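Local coordinates for clostripain-related protein (Bacteroides thetaiotaomicron, PDB 6N9J) that probably cleaves peptide bonds as a secreted cysteine protease of the clostripain (C11) family, and is inhibited irreversibly by a peptide-based compound, at residues S249-A254 with N305-M310; E284-D289 with S345-R350. One frame throughout, in Å; residues are numbered along the deposited sequence.

Contact 1. Residues S249-A254 with N305-M310; sequences SALAAA and NHYKEM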
loop_
_atom_site.group_PDB
_atom_site.type_symbol
_atom_site.label_atom_id
_atom_site.label_comp_id
_atom_site.label_asym_id
_atom_site.label_seq_id
_atom_site.Cartn_x
_atom_site.Cartn_y
_atom_site.Cartn_z
ATOM N N SER A 249 -1.866 -3.594 18.498
ATOM C CA SER A 249 -1.232 -3.715 19.810
ATOM C C SER A 249 -1.577 -5.066 20.461
ATOM O O SER A 249 -0.706 -5.724 21.024
ATOM C CB SER A 249 -1.640 -2.563 20.731
ATOM O OG SER A 249 -3.034 -2.572 20.966
ATOM N N ALA A 250 -2.841 -5.472 20.372
ATOM C CA ALA A 250 -3.266 -6.778 20.873
ATOM C C ALA A 250 -2.628 -7.908 20.070
ATOM O O ALA A 250 -2.324 -8.972 20.612
ATOM C CB ALA A 250 -4.779 -6.904 20.840
ATOM N N LEU A 251 -2.440 -7.687 18.779
ATOM C CA LEU A 251 -1.770 -8.680 17.947
ATOM C C LEU A 251 -0.326 -8.858 18.422
ATOM O O LEU A 251 0.145 -9.977 18.596
ATOM C CB LEU A 251 -1.819 -8.276 16.470
ATOM C CG LEU A 251 -1.244 -9.307 15.482
ATOM C CD1 LEU A 251 -1.937 -10.672 15.583
ATOM C CD2 LEU A 251 -1.307 -8.776 14.072
ATOM N N ALA A 252 0.364 -7.748 18.661
ATOM C CA ALA A 252 1.733 -7.792 19.172
ATOM C C ALA A 252 1.789 -8.505 20.520
ATOM O O ALA A 252 2.683 -9.306 20.760
ATOM C CB ALA A 252 2.302 -6.383 19.289
ATOM N N ALA A 253 0.828 -8.216 21.393
ATOM C CA ALA A 253 0.748 -8.874 22.695
ATOM C C ALA A 253 0.432 -10.367 22.547
ATOM O O ALA A 253 0.961 -11.191 23.282
ATOM C CB ALA A 253 -0.296 -8.194 23.576
ATOM N N ALA A 254 -0.424 -10.720 21.591
ATOM C CA ALA A 254 -0.734 -12.129 21.355
ATOM C C ALA A 254 0.485 -12.841 20.777
ATOM O O ALA A 254 0.699 -14.015 21.043
ATOM C CB ALA A 254 -1.929 -12.277 20.426
ATOM N N ASN A 305 -4.562 -20.479 19.554
ATOM C CA ASN A 305 -5.961 -20.246 19.229
ATOM C C ASN A 305 -6.370 -18.827 19.612
ATOM O O ASN A 305 -7.277 -18.270 19.023
ATOM C CB ASN A 305 -6.865 -21.273 19.920
ATOM C CG ASN A 305 -6.637 -22.692 19.409
ATOM O OD1 ASN A 305 -6.114 -22.893 18.311
ATOM N ND2 ASN A 305 -7.032 -23.683 20.206
ATOM N N HIS A 306 -5.700 -18.255 20.608
ATOM C CA HIS A 306 -5.933 -16.872 20.980
ATOM C C HIS A 306 -5.311 -15.934 19.941
ATOM O O HIS A 306 -5.898 -14.917 19.580
ATOM C CB HIS A 306 -5.362 -16.563 22.357
ATOM C CG HIS A 306 -5.471 -15.117 22.728
ATOM N ND1 HIS A 306 -6.636 -14.553 23.199
ATOM C CD2 HIS A 306 -4.567 -14.107 22.662
ATOM C CE1 HIS A 306 -6.446 -13.266 23.420
ATOM N NE2 HIS A 306 -5.198 -12.970 23.102
ATOM N N TYR A 307 -4.116 -16.290 19.473
ATOM C CA TYR A 307 -3.438 -15.512 18.449
ATOM C C TYR A 307 -4.294 -15.398 17.196
ATOM O O TYR A 307 -4.392 -14.327 16.607
ATOM C CB TYR A 307 -2.076 -16.126 18.093
ATOM C CG TYR A 307 -1.388 -15.370 16.987
ATOM C CD1 TYR A 307 -0.622 -14.247 17.267
ATOM C CD2 TYR A 307 -1.528 -15.756 15.657
ATOM C CE1 TYR A 307 -0.009 -13.539 16.262
ATOM C CE2 TYR A 307 -0.920 -15.047 14.642
ATOM C CZ TYR A 307 -0.159 -13.943 14.952
ATOM O OH TYR A 307 0.447 -13.222 13.953
ATOM N N LYS A 308 -4.908 -16.504 16.787
ATOM C CA LYS A 308 -5.737 -16.491 15.585
ATOM C C LYS A 308 -6.911 -15.523 15.737
ATOM O O LYS A 308 -7.285 -14.852 14.779
ATOM C CB LYS A 308 -6.247 -17.892 15.258
ATOM C CG LYS A 308 -5.132 -18.856 14.845
ATOM C CD LYS A 308 -5.674 -20.070 14.111
ATOM C CE LYS A 308 -6.596 -20.895 14.993
ATOM N NZ LYS A 308 -7.226 -22.023 14.240
ATOM N N GLU A 309 -7.480 -15.453 16.938
ATOM C CA GLU A 309 -8.568 -14.510 17.206
ATOM C C GLU A 309 -8.099 -13.072 17.041
ATOM O O GLU A 309 -8.769 -12.277 16.400
ATOM C CB GLU A 309 -9.138 -14.702 18.612
ATOM C CG GLU A 309 -9.570 -16.124 18.951
ATOM C CD GLU A 309 -10.867 -16.533 18.276
ATOM O OE1 GLU A 309 -11.318 -15.812 17.356
ATOM O OE2 GLU A 309 -11.440 -17.574 18.680
ATOM N N MET A 310 -6.952 -12.746 17.634
ATOM C CA MET A 310 -6.399 -11.406 17.542
ATOM C C MET A 310 -6.013 -11.101 16.110
ATOM O O MET A 310 -6.105 -9.963 15.662
ATOM C CB MET A 310 -5.182 -11.253 18.457
ATOM C CG MET A 310 -5.491 -11.406 19.933
ATOM S SD MET A 310 -6.710 -10.251 20.608
ATOM C CE MET A 310 -8.155 -11.287 20.616
#
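Ala-254 N donates to Ala-250 O at 2.8 Å, a routine helical bond that sets the methyls of these two alanines one turn apart on the flank of helix 248-259 that meets helix 301-314. No hydrogen bond crosses the interface, and the contact rests on apolar side chains. Met-310 covers both methyls. Its CG, placed beside its own backbone N (chi1 -64°), lies 3.7 Å from Ala-254 CB, and a further bend at chi2 brings SD to 3.9 Å from Ala-250 CB. Ala-254 CB also approaches His-306 CD2 at 3.9 Å, where the imidazole borders the solvent-exposed side.

The other flank is buried and built from larger groups. Leu-251 reaches over with its CD1 branch, which comes to 3.5 Å from Tyr-307 CE1 and also lies close to CZ and OH of that residue. Tyr-307 has CG anti to its backbone N (chi1 177°), and the edge of its ring at CD1 meets the carbonyl carbon of Ala-254. Beyond the pair, the same ring packs on Leu-290 and Met-294 of helix 290-297 and on Val-258. Ala-254 CB lies between Met-310 and Tyr-307, and the axes of the two segments approach to 9.0 Å at a signed crossing angle of -164°. Contact residues three and four apart on each helix, with Ala-254 opposite Tyr-307 at the nearest CA pair (5.2 Å), are characteristic of near-antiparallel helix-helix packing.

Contact 2. Residues E284-D289 with S345-R350; sequences ENNYHD and STYILR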
loop_
_atom_site.group_PDB
_atom_site.type_symbol
_atom_site.label_atom_id
_atom_site.label_comp_id
_atom_site.label_asym_id
_atom_site.label_seq_id
_atom_site.Cartn_x
_atom_site.Cartn_y
_atom_site.Cartn_z
ATOM N N GLU A 284 14.297 -12.236 -3.600
ATOM C CA GLU A 284 15.120 -12.397 -2.402
ATOM C C GLU A 284 14.462 -13.209 -1.272
ATOM O O GLU A 284 15.120 -13.512 -0.281
ATOM C CB GLU A 284 15.529 -11.020 -1.873
ATOM N N ASN A 285 13.182 -13.560 -1.424
ATOM C CA ASN A 285 12.449 -14.313 -0.394
ATOM C C ASN A 285 12.444 -13.544 0.927
ATOM O O ASN A 285 12.639 -14.107 2.004
ATOM C CB ASN A 285 13.041 -15.720 -0.211
ATOM C CG ASN A 285 12.639 -16.674 -1.328
ATOM O OD1 ASN A 285 12.870 -16.408 -2.510
ATOM N ND2 ASN A 285 12.024 -17.785 -0.957
ATOM N N ASN A 286 12.229 -12.239 0.817
ATOM C CA ASN A 286 12.147 -11.348 1.964
ATOM C C ASN A 286 10.790 -11.402 2.656
ATOM O O ASN A 286 10.682 -11.022 3.827
ATOM C CB ASN A 286 12.424 -9.905 1.530
ATOM C CG ASN A 286 13.896 -9.645 1.268
ATOM O OD1 ASN A 286 14.750 -10.276 1.864
ATOM N ND2 ASN A 286 14.192 -8.694 0.387
ATOM N N TYR A 287 9.770 -11.882 1.937
ATOM C CA TYR A 287 8.379 -11.789 2.391
ATOM C C TYR A 287 7.656 -13.126 2.535
ATOM O O TYR A 287 7.457 -13.837 1.554
ATOM C CB TYR A 287 7.571 -10.911 1.426
ATOM C CG TYR A 287 8.102 -9.516 1.269
ATOM C CD1 TYR A 287 7.767 -8.526 2.178
ATOM C CD2 TYR A 287 8.949 -9.188 0.220
ATOM C CE1 TYR A 287 8.252 -7.245 2.041
ATOM C CE2 TYR A 287 9.441 -7.916 0.079
ATOM C CZ TYR A 287 9.084 -6.946 0.991
ATOM O OH TYR A 287 9.556 -5.665 0.857
ATOM N N HIS A 288 7.220 -13.435 3.753
ATOM C CA HIS A 288 6.471 -14.655 4.031
ATOM C C HIS A 288 5.148 -14.359 4.718
ATOM O O HIS A 288 5.013 -13.345 5.392
ATOM C CB HIS A 288 7.300 -15.607 4.904
ATOM C CG HIS A 288 8.491 -16.171 4.198
ATOM N ND1 HIS A 288 9.729 -15.566 4.226
ATOM C CD2 HIS A 288 8.621 -17.264 3.414
ATOM C CE1 HIS A 288 10.577 -16.272 3.499
ATOM N NE2 HIS A 288 9.930 -17.312 2.999
ATOM N N ASP A 289 4.184 -15.262 4.572
ATOM C CA ASP A 289 2.898 -15.064 5.217
ATOM C C ASP A 289 3.010 -15.158 6.744
ATOM O O ASP A 289 3.459 -16.172 7.299
ATOM C CB ASP A 289 1.876 -16.069 4.691
ATOM C CG ASP A 289 0.475 -15.791 5.211
ATOM O OD1 ASP A 289 -0.202 -14.846 4.706
ATOM O OD2 ASP A 289 0.057 -16.524 6.125
ATOM N N SER A 345 2.267 -9.920 5.215
ATOM C CA SER A 345 3.621 -10.481 5.156
ATOM C C SER A 345 4.433 -10.102 6.384
ATOM O O SER A 345 4.045 -9.227 7.160
ATOM C CB SER A 345 4.366 -10.021 3.900
ATOM O OG SER A 345 4.947 -8.743 4.105
ATOM N N THR A 346 5.568 -10.769 6.537
ATOM C CA THR A 346 6.483 -10.526 7.631
ATOM C C THR A 346 7.889 -10.932 7.200
ATOM O O THR A 346 8.063 -11.721 6.261
ATOM C CB THR A 346 6.086 -11.322 8.901
ATOM O OG1 THR A 346 6.942 -10.969 9.996
ATOM C CG2 THR A 346 6.207 -12.817 8.651
ATOM N N TYR A 347 8.889 -10.391 7.888
ATOM C CA TYR A 347 10.253 -10.847 7.710
ATOM C C TYR A 347 10.567 -11.978 8.701
ATOM O O TYR A 347 10.235 -11.893 9.890
ATOM C CB TYR A 347 11.225 -9.690 7.891
ATOM C CG TYR A 347 12.657 -10.065 7.643
ATOM C CD1 TYR A 347 13.075 -10.472 6.382
ATOM C CD2 TYR A 347 13.596 -10.003 8.659
ATOM C CE1 TYR A 347 14.386 -10.820 6.141
ATOM C CE2 TYR A 347 14.919 -10.350 8.429
ATOM C CZ TYR A 347 15.306 -10.755 7.168
ATOM O OH TYR A 347 16.619 -11.104 6.932
ATOM N N ILE A 348 11.189 -13.040 8.204
ATOM C CA ILE A 348 11.642 -14.123 9.077
ATOM C C ILE A 348 13.130 -13.969 9.359
ATOM O O ILE A 348 13.954 -14.199 8.470
ATOM C CB ILE A 348 11.371 -15.494 8.450
ATOM C CG1 ILE A 348 9.861 -15.732 8.318
ATOM C CG2 ILE A 348 12.049 -16.590 9.252
ATOM C CD1 ILE A 348 9.503 -16.989 7.539
ATOM N N LEU A 349 13.475 -13.557 10.578
ATOM C CA LEU A 349 14.878 -13.365 10.949
ATOM C C LEU A 349 15.679 -14.627 10.681
ATOM O O LEU A 349 15.320 -15.711 11.132
ATOM C CB LEU A 349 15.008 -12.965 12.419
ATOM C CG LEU A 349 14.493 -11.561 12.754
ATOM C CD1 LEU A 349 14.295 -11.398 14.256
ATOM C CD2 LEU A 349 15.446 -10.500 12.218
ATOM N N ARG A 350 16.760 -14.485 9.928
ATOM C CA ARG A 350 17.566 -15.632 9.566
ATOM C C ARG A 350 18.909 -15.626 10.286
ATOM O O ARG A 350 19.726 -16.525 10.082
ATOM C CB ARG A 350 17.768 -15.669 8.055
ATOM C CG ARG A 350 16.475 -15.845 7.265
ATOM C CD ARG A 350 16.688 -15.367 5.849
ATOM N NE ARG A 350 15.651 -15.799 4.915
ATOM C CZ ARG A 350 14.476 -15.196 4.773
ATOM N NH1 ARG A 350 14.164 -14.157 5.536
ATOM N NH2 ARG A 350 13.605 -15.647 3.883
HETATM O O HOH W 1 10.947 -13.559 5.675
#
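His-288 and Thr-346 form an antiparallel hydrogen-bonded pair in a small two-stranded sheet. His-288 N donates to Thr-346 O at 3.2 Å, nearly straight (170°), while Thr-346 N returns a bond to His-288 O at 2.9 Å. That carbonyl also receives a CA-H contact from Ser-345, whose OG sits at the ring edge of Tyr-287. The tyrosine hydroxyl bonds to Asp-114. Here the packing is tight: Ile-348 places CD1 over one face of the imidazole, 3.9 Å from its centroid in a CH-pi contact, with Leu-293 of helix 290-297 against the isoleucine.

Past this pair the chains diverge, and one water lies between them, toward the exposed Arg-350. It donates to Asn-286 O, accepts from Ile-348 N at 2.6 Å and from Arg-350 NH1, and bonds His-288 ND1 in the plane of the ring. An alanine at His-288 would probably leave this water without one of its four partners and open a gap beside Ile-348 CD1. The guanidinium and imidazole planes are 38° apart, and Arg-350 NH2 lies at the edge of the His-288 ring, 3.1 Å from CE1.

In the fold
The four segments alternate along the chain: 249-254, 284-289, 305-310, 345-350. The two contacts therefore interlock in sequence, although their centres lie 20 Å apart and their nearest atoms about 8 Å apart without touching. Helix 290-297 bridges them. Asp-289 caps its N-terminus directly after the small sheet of contact 2, and side chains of both contacts pack on it, Tyr-307 from contact 1 and Thr-346 from contact 2. The helices of contact 1 also connect to the large mixed sheet, since helix 248-259 follows strand 239-244 and helix 301-314 leads into strand 315-327, the antiparallel neighbour of strand 239-244. Both contacts thus pack around helix 290-297 in the C-terminal part of the chain.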